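Local coordinates for Alr2269 protein (Nostoc sp., PDB 3MC9) that probably helps to fold and insert beta-barrel proteins into the outer membrane, its periplasmic POTRA domains being thought to receive the incoming polypeptides, at residues 161-164 with 169-172; 164-169 with 177-182. One frame throughout, in Å; residues are numbered along the deposited sequence.

Contact 1 of 2, residues 161-164 with 169-172; sequences TADE and QYGK
The phenol of Tyr170 reaches back to Asp163 and gives its OH as a donor to the carboxylate, with Tyr170 OH 2.6 Å from Asp163 OD1. This is a short hydrogen bond. It uses the anti lone pair of OD1, the one turned away from the other carboxylate oxygen. The two flat groups stand almost perpendicular, their planes 89° apart. OD1 lies at the edge of the ring and in its plane, beside the hydroxyl, and is 3.5 Å from Tyr170 CE2. The carboxylate therefore meets the rim of the phenol and does not stack on it. Tyr170 CG sits anti to its carbonyl carbon (chi1 -70°), which sends the ring back along the helix it follows. Asp163 belongs to the short helix 161-166, the first of the two helices of this POTRA domain. Tyr170 follows a 3-10 segment, 167-169, and lies in a type II beta turn from Gln169 to Lys172. Gly171 holds the positive phi of that turn, a value that suits glycine. The turn is tied by backbone hydrogen bonds between Leu140 and both Gly171 and Lys172, and the Tyr170 side chain also touches Leu140. The hydroxyl has a second partner, the backbone N of Val143 in the edge strand 142-146.

Contact 2 of 2, residues 164-169 with 177-182; sequences EIFRAQ and RDLQEG
Phe166 packs its ring against Leu179 and Gly182, where the short helix 161-166 meets helix 176-192. Phe166 CE1 is 3.6 Å from Leu179 CD1, and the same edge of the ring faces Leu179 O in its plane. Phe166 CZ comes within 3.4 Å of Gly182 C. Gly182 has no side chain, and the ring packs directly on its backbone, with the two helices close together here. Ile165 and Gly182 have their CA atoms 6.1 Å apart. Ile165 CG2 lies anti to its backbone N; it covers one face of the Phe166 ring, over the centre, and touches Gly182 O at 3.5 Å.

The Gln169 and Asp178 end is looser and more polar. There the CA atoms are 7.9 Å apart, and Asp178 is exposed. The extended Gln169 side chain spans the gap, and its NE2 donates to Asp178 O at 2.9 Å. This bond is bent, with an angle of 133° at the hydrogen, and the donor stands above the carbonyl plane. Asp178 O also accepts from Gly182 N of its own helix, on the opposite face. Asp178 CB passes 3.7 Å from Gln169 OE1.

Beyond the two segments, Ile165 rests on Glu185 and Leu186 further along helix 176-192. Phe166 and Leu179 both reach Val143 of strand 142-146, while Phe166 meets Leu214 and Leu179 meets Val212 on strand 211-217. The helix pair is thus laid on the sheet of this POTRA domain.

Within the second POTRA domain modelled here, the chain runs through strand 142-146 and then enters helix 161-166. Contact 1 closes a short loop: four residues separate its segments, and the turn at 169-172 is brought back to the start of the helix. Contact 2 closes the next one, with seven residues between 164-169 and 177-182. The loops cross, since contact 2 starts before contact 1 has closed and ends after it; the segments share Glu164 and Gln169. Their centres are about 6 Å apart. Contact 1 ties the turn after helix 161-166 back to that helix, beside strand 142-146. Contact 2 joins that helix to helix 176-192 over strands 142-146 and 211-217.

Contact 1 of 2, residues 161-164 with 169-172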
loop_
_atom_site.group_PDB
_atom_site.type_symbol
_atom_site.label_atom_id
_atom_site.label_comp_id
_atom_site.label_asym_id
_atom_site.label_seq_id
_atom_site.Cartn_x
_atom_site.Cartn_y
_atom_site.Cartn_z
ATOM N N THR A 161 -16.269 7.148 15.157
ATOM C CA THR A 161 -15.142 8.022 14.757
ATOM C C THR A 161 -14.330 7.494 13.567
ATOM O O THR A 161 -13.898 8.285 12.739
ATOM C CB THR A 161 -14.253 8.546 15.956
ATOM O OG1 THR A 161 -12.854 8.532 15.601
ATOM C CG2 THR A 161 -14.492 7.777 17.229
ATOM N N ALA A 162 -14.175 6.180 13.434
ATOM C CA ALA A 162 -13.515 5.616 12.241
ATOM C C ALA A 162 -14.267 6.027 10.953
ATOM O O ALA A 162 -13.663 6.521 10.007
ATOM C CB ALA A 162 -13.399 4.095 12.347
ATOM N N ASP A 163 -15.585 5.847 10.937
ATOM C CA ASP A 163 -16.414 6.277 9.792
ATOM C C ASP A 163 -16.312 7.774 9.515
ATOM O O ASP A 163 -16.162 8.168 8.380
ATOM C CB ASP A 163 -17.892 5.894 9.991
ATOM C CG ASP A 163 -18.113 4.381 10.009
ATOM O OD1 ASP A 163 -17.339 3.631 9.358
ATOM O OD2 ASP A 163 -19.081 3.944 10.676
ATOM N N GLU A 164 -16.357 8.607 10.549
ATOM C CA GLU A 164 -16.287 10.067 10.347
ATOM C C GLU A 164 -14.998 10.462 9.628
ATOM O O GLU A 164 -15.007 11.306 8.747
ATOM C CB GLU A 164 -16.398 10.858 11.670
ATOM C CG GLU A 164 -17.394 10.293 12.669
ATOM C CD GLU A 164 -17.709 11.224 13.855
ATOM O OE1 GLU A 164 -16.860 12.079 14.221
ATOM O OE2 GLU A 164 -18.809 11.071 14.436
ATOM N N GLN A 169 -13.275 7.974 1.860
ATOM C CA GLN A 169 -12.493 7.029 1.059
ATOM C C GLN A 169 -13.281 5.745 0.744
ATOM O O GLN A 169 -12.830 4.922 -0.035
ATOM C CB GLN A 169 -11.168 6.692 1.772
ATOM C CG GLN A 169 -10.324 7.916 2.193
ATOM C CD GLN A 169 -9.073 7.541 2.999
ATOM O OE1 GLN A 169 -8.495 6.458 2.822
ATOM N NE2 GLN A 169 -8.654 8.439 3.900
ATOM N N TYR A 170 -14.452 5.581 1.359
ATOM C CA TYR A 170 -15.291 4.391 1.162
ATOM C C TYR A 170 -15.819 4.324 -0.270
ATOM O O TYR A 170 -16.152 5.346 -0.855
ATOM C CB TYR A 170 -16.490 4.391 2.123
ATOM C CG TYR A 170 -16.172 4.153 3.596
ATOM C CD1 TYR A 170 -14.860 4.191 4.086
ATOM C CD2 TYR A 170 -17.201 3.923 4.510
ATOM C CE1 TYR A 170 -14.589 3.970 5.429
ATOM C CE2 TYR A 170 -16.935 3.715 5.861
ATOM C CZ TYR A 170 -15.630 3.737 6.312
ATOM O OH TYR A 170 -15.362 3.525 7.644
ATOM N N GLY A 171 -15.885 3.118 -0.824
ATOM C CA GLY A 171 -16.445 2.901 -2.169
ATOM C C GLY A 171 -15.455 3.153 -3.299
ATOM O O GLY A 171 -15.819 3.121 -4.470
ATOM N N LYS A 172 -14.199 3.404 -2.942
ATOM C CA LYS A 172 -13.118 3.574 -3.906
ATOM C C LYS A 172 -11.973 2.657 -3.534
ATOM O O LYS A 172 -11.857 2.221 -2.381
ATOM C CB LYS A 172 -12.606 5.009 -3.889
ATOM C CG LYS A 172 -13.389 5.970 -4.776
ATOM C CD LYS A 172 -12.801 7.376 -4.695
ATOM C CE LYS A 172 -12.930 7.972 -3.293
ATOM N NZ LYS A 172 -12.141 9.217 -3.174
#

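Contact 2 of 2, residues 164-169 with 177-182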
loop_
_atom_site.group_PDB
_atom_site.type_symbol
_atom_site.label_atom_id
_atom_site.label_comp_id
_atom_site.label_asym_id
_atom_site.label_seq_id
_atom_site.Cartn_x
_atom_site.Cartn_y
_atom_site.Cartn_z
ATOM N N GLU A 164 -16.357 8.607 10.549
ATOM C CA GLU A 164 -16.287 10.067 10.347
ATOM C C GLU A 164 -14.998 10.462 9.628
ATOM O O GLU A 164 -15.007 11.306 8.747
ATOM C CB GLU A 164 -16.398 10.858 11.670
ATOM C CG GLU A 164 -17.394 10.293 12.669
ATOM C CD GLU A 164 -17.709 11.224 13.855
ATOM O OE1 GLU A 164 -16.860 12.079 14.221
ATOM O OE2 GLU A 164 -18.809 11.071 14.436
ATOM N N ILE A 165 -13.891 9.832 9.994
ATOM C CA ILE A 165 -12.597 10.187 9.404
ATOM C C ILE A 165 -12.385 9.566 8.030
ATOM O O ILE A 165 -11.883 10.212 7.147
ATOM C CB ILE A 165 -11.418 9.777 10.318
ATOM C CG1 ILE A 165 -11.529 10.494 11.671
ATOM C CG2 ILE A 165 -10.084 10.116 9.657
ATOM C CD1 ILE A 165 -10.657 9.903 12.725
ATOM N N PHE A 166 -12.770 8.309 7.867
ATOM C CA PHE A 166 -12.406 7.531 6.687
ATOM C C PHE A 166 -13.542 7.418 5.639
ATOM O O PHE A 166 -13.305 7.007 4.504
ATOM C CB PHE A 166 -11.927 6.139 7.139
ATOM C CG PHE A 166 -10.622 6.168 7.902
ATOM C CD1 PHE A 166 -9.410 6.312 7.220
ATOM C CD2 PHE A 166 -10.592 6.055 9.289
ATOM C CE1 PHE A 166 -8.192 6.351 7.916
ATOM C CE2 PHE A 166 -9.364 6.093 10.004
ATOM C CZ PHE A 166 -8.170 6.244 9.310
ATOM N N ARG A 167 -14.754 7.813 6.026
ATOM C CA ARG A 167 -15.966 7.719 5.190
ATOM C C ARG A 167 -15.735 8.100 3.728
ATOM O O ARG A 167 -16.124 7.377 2.816
ATOM C CB ARG A 167 -17.060 8.643 5.750
ATOM C CG ARG A 167 -18.450 8.173 5.502
ATOM C CD ARG A 167 -19.470 9.206 5.968
ATOM N NE ARG A 167 -19.709 9.152 7.416
ATOM C CZ ARG A 167 -19.598 10.178 8.263
ATOM N NH1 ARG A 167 -19.241 11.392 7.847
ATOM N NH2 ARG A 167 -19.852 9.986 9.551
ATOM N N ALA A 168 -15.097 9.247 3.538
ATOM C CA ALA A 168 -14.841 9.821 2.231
ATOM C C ALA A 168 -14.059 8.892 1.297
ATOM O O ALA A 168 -14.153 9.023 0.086
ATOM C CB ALA A 168 -14.093 11.158 2.402
ATOM N N GLN A 169 -13.275 7.974 1.860
ATOM C CA GLN A 169 -12.493 7.029 1.059
ATOM C C GLN A 169 -13.281 5.745 0.744
ATOM O O GLN A 169 -12.830 4.922 -0.035
ATOM C CB GLN A 169 -11.168 6.692 1.772
ATOM C CG GLN A 169 -10.324 7.916 2.193
ATOM C CD GLN A 169 -9.073 7.541 2.999
ATOM O OE1 GLN A 169 -8.495 6.458 2.822
ATOM N NE2 GLN A 169 -8.654 8.439 3.900
ATOM N N ARG A 177 -1.670 5.667 1.211
ATOM C CA ARG A 177 -1.258 7.034 1.537
ATOM C C ARG A 177 -2.434 7.827 2.100
ATOM O O ARG A 177 -2.280 8.532 3.090
ATOM C CB ARG A 177 -0.731 7.751 0.321
ATOM C CG ARG A 177 0.567 7.183 -0.197
ATOM C CD ARG A 177 0.993 7.897 -1.453
ATOM N NE ARG A 177 1.530 9.233 -1.183
ATOM C CZ ARG A 177 1.114 10.370 -1.752
ATOM N NH1 ARG A 177 0.123 10.381 -2.649
ATOM N NH2 ARG A 177 1.707 11.520 -1.431
ATOM N N ASP A 178 -3.592 7.718 1.448
ATOM C CA ASP A 178 -4.794 8.401 1.914
ATOM C C ASP A 178 -5.235 7.795 3.244
ATOM O O ASP A 178 -5.726 8.502 4.113
ATOM C CB ASP A 178 -5.937 8.292 0.903
ATOM C CG ASP A 178 -5.618 8.952 -0.437
ATOM O OD1 ASP A 178 -4.668 9.765 -0.513
ATOM O OD2 ASP A 178 -6.325 8.640 -1.420
ATOM N N LEU A 179 -5.055 6.485 3.395
ATOM C CA LEU A 179 -5.310 5.828 4.676
ATOM C C LEU A 179 -4.432 6.445 5.784
ATOM O O LEU A 179 -4.921 6.768 6.875
ATOM C CB LEU A 179 -5.085 4.307 4.614
ATOM C CG LEU A 179 -5.579 3.562 5.868
ATOM C CD1 LEU A 179 -7.124 3.499 5.920
ATOM C CD2 LEU A 179 -4.989 2.171 5.970
ATOM N N GLN A 180 -3.145 6.587 5.508
ATOM C CA GLN A 180 -2.227 7.144 6.492
ATOM C C GLN A 180 -2.571 8.586 6.897
ATOM O O GLN A 180 -2.334 8.996 8.041
ATOM C CB GLN A 180 -0.799 7.101 5.978
ATOM C CG GLN A 180 0.231 7.249 7.078
ATOM C CD GLN A 180 0.169 6.079 8.058
ATOM O OE1 GLN A 180 0.003 4.915 7.654
ATOM N NE2 GLN A 180 0.297 6.381 9.343
ATOM N N GLU A 181 -3.114 9.365 5.973
ATOM C CA GLU A 181 -3.526 10.721 6.328
ATOM C C GLU A 181 -4.664 10.644 7.344
ATOM O O GLU A 181 -4.654 11.330 8.351
ATOM C CB GLU A 181 -3.940 11.519 5.090
ATOM C CG GLU A 181 -2.753 12.045 4.306
ATOM C CD GLU A 181 -1.954 13.052 5.109
ATOM O OE1 GLU A 181 -2.464 14.179 5.332
ATOM O OE2 GLU A 181 -0.827 12.708 5.536
ATOM N N GLY A 182 -5.622 9.771 7.084
ATOM C CA GLY A 182 -6.700 9.521 8.030
ATOM C C GLY A 182 -6.219 9.028 9.392
ATOM O O GLY A 182 -6.788 9.404 10.430
#